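PDB 3IEE: putative exported protein from Bacteroides fragilis NCTC 9343, which is of unknown function but, as an all-helical and probably exported lipoprotein with a DUF6845 region and a DUF3829-like C-terminal domain, probably acts at the cell envelope. Local coordinates for residues L37-K42 / V71-A76; R91-N96 / D149-F154. All blocks are in the same frame, centred on the assembly; numbering follows the deposited sequence.

Contact 1: L37-K42 / V71-A76; sequences LKDMVK and VSKDSA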
loop_
_atom_site.group_PDB
_atom_site.type_symbol
_atom_site.label_atom_id
_atom_site.label_comp_id
_atom_site.label_asym_id
_atom_site.label_seq_id
_atom_site.Cartn_x
_atom_site.Cartn_y
_atom_site.Cartn_z
ATOM N N LEU A 37 7.207 2.292 -3.305
ATOM C CA LEU A 37 6.356 1.110 -3.223
ATOM C C LEU A 37 5.104 1.207 -4.107
ATOM O O LEU A 37 4.571 0.204 -4.585
ATOM C CB LEU A 37 5.997 0.902 -1.750
ATOM C CG LEU A 37 7.220 0.503 -0.917
ATOM C CD1 LEU A 37 6.906 0.596 0.581
ATOM C CD2 LEU A 37 7.718 -0.908 -1.258
ATOM N N LYS A 38 4.616 2.420 -4.283
ATOM C CA LYS A 38 3.539 2.697 -5.255
ATOM C C LYS A 38 3.987 2.273 -6.642
ATOM O O LYS A 38 3.224 1.625 -7.355
ATOM C CB LYS A 38 3.119 4.169 -5.191
ATOM C CG LYS A 38 2.136 4.561 -6.252
ATOM C CD LYS A 38 1.716 5.996 -6.164
ATOM C CE LYS A 38 0.755 6.345 -7.301
ATOM N NZ LYS A 38 0.803 7.813 -7.562
ATOM N N ASP A 39 5.222 2.615 -6.997
ATOM C CA ASP A 39 5.791 2.367 -8.312
ATOM C C ASP A 39 6.169 0.903 -8.540
ATOM O O ASP A 39 5.988 0.380 -9.650
ATOM C CB ASP A 39 7.072 3.200 -8.468
ATOM C CG ASP A 39 7.171 3.904 -9.769
ATOM O OD1 ASP A 39 6.119 4.191 -10.364
ATOM O OD2 ASP A 39 8.333 4.192 -10.205
HETATM N N MSE A 40 6.720 0.256 -7.509
HETATM C CA MSE A 40 7.275 -1.099 -7.575
HETATM C C MSE A 40 6.245 -2.207 -7.456
HETATM O O MSE A 40 6.499 -3.292 -7.964
HETATM C CB MSE A 40 8.354 -1.328 -6.524
HETATM C CG MSE A 40 9.588 -0.491 -6.747
HETATM SE SE MSE A 40 10.501 -1.001 -8.430
HETATM C CE MSE A 40 9.754 0.306 -9.688
ATOM N N VAL A 41 5.157 -1.940 -6.739
ATOM C CA VAL A 41 3.986 -2.822 -6.726
ATOM C C VAL A 41 2.758 -2.022 -7.140
ATOM O O VAL A 41 2.054 -1.472 -6.295
ATOM C CB VAL A 41 3.764 -3.497 -5.363
ATOM C CG1 VAL A 41 2.667 -4.596 -5.505
ATOM C CG2 VAL A 41 5.044 -4.034 -4.795
ATOM N N LYS A 42 2.566 -1.904 -8.439
ATOM C CA LYS A 42 1.361 -1.286 -8.997
ATOM C C LYS A 42 0.316 -2.401 -9.090
ATOM O O LYS A 42 0.313 -3.154 -10.044
ATOM C CB LYS A 42 1.626 -0.689 -10.399
ATOM C CG LYS A 42 2.597 0.502 -10.490
ATOM C CD LYS A 42 2.926 0.863 -11.964
ATOM C CE LYS A 42 4.065 1.893 -12.100
ATOM N NZ LYS A 42 4.612 1.949 -13.504
ATOM N N VAL A 71 11.442 0.973 -14.507
ATOM C CA VAL A 71 12.757 0.919 -13.875
ATOM C C VAL A 71 12.620 1.458 -12.459
ATOM O O VAL A 71 11.917 2.454 -12.214
ATOM C CB VAL A 71 13.832 1.779 -14.641
ATOM C CG1 VAL A 71 13.421 3.260 -14.698
ATOM C CG2 VAL A 71 15.198 1.647 -13.992
ATOM N N SER A 72 13.294 0.782 -11.541
ATOM C CA SER A 72 13.328 1.171 -10.144
ATOM C C SER A 72 13.934 2.573 -9.991
ATOM O O SER A 72 15.018 2.843 -10.542
ATOM C CB SER A 72 14.166 0.147 -9.376
ATOM O OG SER A 72 14.351 0.530 -8.027
ATOM N N LYS A 73 13.259 3.446 -9.234
ATOM C CA LYS A 73 13.758 4.788 -8.902
ATOM C C LYS A 73 14.066 4.831 -7.411
ATOM O O LYS A 73 13.435 4.096 -6.630
ATOM C CB LYS A 73 12.700 5.857 -9.215
ATOM C CG LYS A 73 12.286 5.946 -10.713
ATOM C CD LYS A 73 10.970 6.755 -10.848
ATOM C CE LYS A 73 10.248 6.457 -12.186
ATOM N NZ LYS A 73 9.552 7.666 -12.724
ATOM N N ASP A 74 15.041 5.645 -7.008
ATOM C CA ASP A 74 15.314 5.895 -5.581
ATOM C C ASP A 74 15.697 4.647 -4.769
ATOM O O ASP A 74 15.631 4.659 -3.522
ATOM C CB ASP A 74 14.160 6.660 -4.912
ATOM C CG ASP A 74 14.091 8.132 -5.306
ATOM O OD1 ASP A 74 15.125 8.713 -5.745
ATOM O OD2 ASP A 74 12.997 8.720 -5.099
ATOM N N SER A 75 16.177 3.616 -5.462
ATOM C CA SER A 75 16.706 2.414 -4.803
ATOM C C SER A 75 17.876 2.760 -3.878
ATOM O O SER A 75 18.003 2.133 -2.813
ATOM C CB SER A 75 17.109 1.335 -5.816
ATOM O OG SER A 75 18.308 1.661 -6.505
ATOM N N ALA A 76 18.637 3.807 -4.219
ATOM C CA ALA A 76 19.796 4.277 -3.398
ATOM C C ALA A 76 19.319 4.785 -2.033
ATOM O O ALA A 76 20.000 4.648 -1.016
ATOM C CB ALA A 76 20.581 5.394 -4.123
HETATM O O HOH W 1 10.492 3.265 -8.184
HETATM O O HOH W 2 7.147 6.873 -11.318
#

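Contact 2: R91-N96 / D149-F154; sequences RNLKQN and DILSPF. With EDO (1,2-ethanediol), chain G.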
loop_
_atom_site.group_PDB
_atom_site.type_symbol
_atom_site.label_atom_id
_atom_site.label_comp_id
_atom_site.label_asym_id
_atom_site.label_seq_id
_atom_site.Cartn_x
_atom_site.Cartn_y
_atom_site.Cartn_z
ATOM N N ARG A 91 18.253 -2.953 9.255
ATOM C CA ARG A 91 18.430 -4.311 8.730
ATOM C C ARG A 91 17.134 -4.858 8.111
ATOM O O ARG A 91 17.130 -5.344 6.982
ATOM C CB ARG A 91 18.860 -5.220 9.887
ATOM C CG ARG A 91 19.216 -6.651 9.568
ATOM C CD ARG A 91 19.653 -7.337 10.896
ATOM N NE ARG A 91 20.643 -6.507 11.629
ATOM C CZ ARG A 91 20.568 -6.112 12.911
ATOM N NH1 ARG A 91 19.554 -6.474 13.702
ATOM N NH2 ARG A 91 21.527 -5.342 13.417
ATOM N N ASN A 92 16.063 -4.803 8.886
ATOM C CA ASN A 92 14.773 -5.267 8.405
ATOM C C ASN A 92 14.222 -4.529 7.210
ATOM O O ASN A 92 13.626 -5.145 6.337
ATOM C CB ASN A 92 13.799 -5.298 9.519
ATOM C CG ASN A 92 14.230 -6.244 10.590
ATOM O OD1 ASN A 92 15.071 -7.136 10.337
ATOM N ND2 ASN A 92 13.706 -6.057 11.792
ATOM N N LEU A 93 14.396 -3.203 7.154
ATOM C CA LEU A 93 14.020 -2.433 5.937
ATOM C C LEU A 93 14.799 -2.867 4.701
ATOM O O LEU A 93 14.210 -3.168 3.663
ATOM C CB LEU A 93 14.207 -0.918 6.199
ATOM C CG LEU A 93 13.215 -0.311 7.180
ATOM C CD1 LEU A 93 13.748 1.106 7.533
ATOM C CD2 LEU A 93 11.801 -0.272 6.586
ATOM N N LYS A 94 16.141 -2.951 4.806
ATOM C CA LYS A 94 16.978 -3.432 3.744
ATOM C C LYS A 94 16.563 -4.845 3.263
ATOM O O LYS A 94 16.485 -5.084 2.068
ATOM C CB LYS A 94 18.471 -3.417 4.142
ATOM C CG LYS A 94 19.002 -1.999 4.271
ATOM C CD LYS A 94 20.529 -1.961 4.550
ATOM C CE LYS A 94 20.835 -2.427 5.965
ATOM N NZ LYS A 94 22.341 -2.501 6.257
ATOM N N GLN A 95 16.265 -5.735 4.213
ATOM C CA GLN A 95 15.875 -7.113 3.903
ATOM C C GLN A 95 14.576 -7.173 3.108
ATOM O O GLN A 95 14.471 -7.902 2.129
ATOM C CB GLN A 95 15.705 -7.806 5.228
ATOM C CG GLN A 95 15.472 -9.258 5.278
ATOM C CD GLN A 95 15.374 -9.648 6.755
ATOM O OE1 GLN A 95 16.380 -9.611 7.485
ATOM N NE2 GLN A 95 14.147 -9.919 7.222
ATOM N N ASN A 96 13.577 -6.393 3.547
ATOM C CA ASN A 96 12.284 -6.378 2.872
ATOM C C ASN A 96 12.413 -5.741 1.470
ATOM O O ASN A 96 11.845 -6.259 0.490
ATOM C CB ASN A 96 11.225 -5.680 3.747
ATOM C CG ASN A 96 10.598 -6.605 4.798
ATOM O OD1 ASN A 96 9.736 -7.457 4.500
ATOM N ND2 ASN A 96 11.044 -6.466 6.019
ATOM N N ASP A 149 4.558 -1.325 7.806
ATOM C CA ASP A 149 4.376 -1.764 9.201
ATOM C C ASP A 149 5.603 -1.462 10.078
ATOM O O ASP A 149 5.454 -1.043 11.200
ATOM C CB ASP A 149 4.106 -3.259 9.298
ATOM C CG ASP A 149 2.716 -3.694 8.743
ATOM O OD1 ASP A 149 1.817 -2.868 8.508
ATOM O OD2 ASP A 149 2.588 -4.931 8.512
ATOM N N ILE A 150 6.798 -1.678 9.533
ATOM C CA ILE A 150 8.069 -1.352 10.208
ATOM C C ILE A 150 8.141 0.134 10.530
ATOM O O ILE A 150 8.509 0.543 11.666
ATOM C CB ILE A 150 9.275 -1.808 9.342
ATOM C CG1 ILE A 150 9.355 -3.350 9.312
ATOM C CG2 ILE A 150 10.599 -1.191 9.843
ATOM C CD1 ILE A 150 10.139 -3.902 8.151
ATOM N N LEU A 151 7.791 0.946 9.532
ATOM C CA LEU A 151 7.903 2.426 9.648
ATOM C C LEU A 151 6.897 3.067 10.610
ATOM O O LEU A 151 7.181 4.126 11.253
ATOM C CB LEU A 151 7.799 3.065 8.272
ATOM C CG LEU A 151 8.981 2.739 7.356
ATOM C CD1 LEU A 151 8.688 3.256 5.936
ATOM C CD2 LEU A 151 10.334 3.301 7.848
ATOM N N SER A 152 5.708 2.469 10.675
ATOM C CA SER A 152 4.589 3.069 11.398
ATOM C C SER A 152 4.880 3.644 12.801
ATOM O O SER A 152 4.533 4.801 13.114
ATOM C CB SER A 152 3.431 2.061 11.397
ATOM O OG SER A 152 2.325 2.652 12.026
ATOM N N PRO A 153 5.477 2.836 13.685
ATOM C CA PRO A 153 5.792 3.362 15.026
ATOM C C PRO A 153 6.752 4.553 15.032
ATOM O O PRO A 153 6.601 5.498 15.851
ATOM C CB PRO A 153 6.372 2.143 15.765
ATOM C CG PRO A 153 6.593 1.099 14.792
ATOM C CD PRO A 153 5.855 1.425 13.518
ATOM N N PHE A 154 7.696 4.548 14.089
ATOM C CA PHE A 154 8.737 5.577 14.023
ATOM C C PHE A 154 8.218 6.855 13.392
ATOM O O PHE A 154 8.546 7.954 13.861
ATOM C CB PHE A 154 9.940 5.025 13.277
ATOM C CG PHE A 154 10.468 3.783 13.934
ATOM C CD1 PHE A 154 10.751 3.810 15.319
ATOM C CD2 PHE A 154 10.503 2.583 13.276
ATOM C CE1 PHE A 154 11.179 2.646 16.008
ATOM C CE2 PHE A 154 10.963 1.405 13.960
ATOM C CZ PHE A 154 11.266 1.453 15.327
HETATM C C1 EDO G . 22.155 -0.335 8.334
HETATM O O1 EDO G . 22.920 -0.143 7.155
HETATM C C2 EDO G . 22.933 -0.959 9.470
HETATM O O2 EDO G . 22.040 -1.770 10.265
#

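Contact 1: L37-K42 / V71-A76
Lys73 NZ donates to a water 2.9 Å away, which returns a weak bond to Asp39 OD1. A second water donates to Asp39 OD2 at 3.1 Å and accepts a hydrogen bond from the backbone Lys73 N at 3.0 Å. No direct salt bridge forms, since Asp39 OD2 and Lys73 NZ stay 4.5 Å apart. The two side chains cross at about a right angle, and the lysine's methylenes pass the carboxylate, Lys73 CE coming 3.6 Å from Asp39 OD2.

Beside this polar half lies an apolar one. Selenomethionine Met40, at the C-terminal end of helix 17-40, bends at chi2 (-65°) and again at chi3, which carries its CE to 3.7 Å from Ser72 CA, while Met40 SE lies 4.0 Å from Ser72 CB. Phe101 of helix 87-119 touches both Met40 and Ser72. With opposite charges held near each other but bridged by water, the attraction is probably screened, and the loop is held to the helix by solvent-mediated bonds and van der Waals contact.

Contact 2: R91-N96 / D149-F154
Leu93 and Ile150 form the centre of an antiparallel helix-helix contact in the N-terminal helical bundle, between helix 87-119 and helix 123-162. The axes of the two segments come within 10.8 Å and their directions differ by 149°. The leucine and isoleucine slide past each other in opposite directions, with Leu93 CD2 3.6 Å from Ile150 CG2. Leu151 crosses Leu93 at about a right angle, its CD2 lying 4.1 Å from both methyls, CD1 and CD2, of Leu93. The other branch of Ile150 points between Asn92 and Asn96: chi1 of -70° sets CG1 anti to the carbonyl carbon, and CD1 beyond it lies 3.5 Å from Asn96 ND2 and 4.1 Å from Asn92 CB.

Around this first shell, Tyr29 of helix 17-40 touches both Leu93 and Leu151, bringing a third helix onto the apolar side. The exposed Lys94 donates through NZ to a 1,2-ethanediol, probably from the crystallisation liquor. On the polar side the buried amide of Asn96 is satisfied at both ends, because Asn146 ND2 donates to its OD1 and its own ND2 turns back to the helix backbone. Asn92 O accepts two bonds from opposite faces of its plane, from Asn96 N and from Asn96 ND2, the latter 2.9 Å away and 40° above the carbonyl plane.

Contact 1 and contact 2 lie in series along the chain, inside the same DUF6845 range, with centres 16 Å apart and nearest atoms about 6 Å apart, so they do not touch. Helices 17-40 and 87-119 each take part in or around both. The two differ in character, contact 1 being a surface contact bridged by two waters, with one buried residue, Met40, and contact 2 a buried apolar one. No active site is known. One ethanediol binds at Lys94 and a second lies about 5 Å from the Asn96 side chain; both probably come from the crystallisation liquor, so neither establishes a functional pocket.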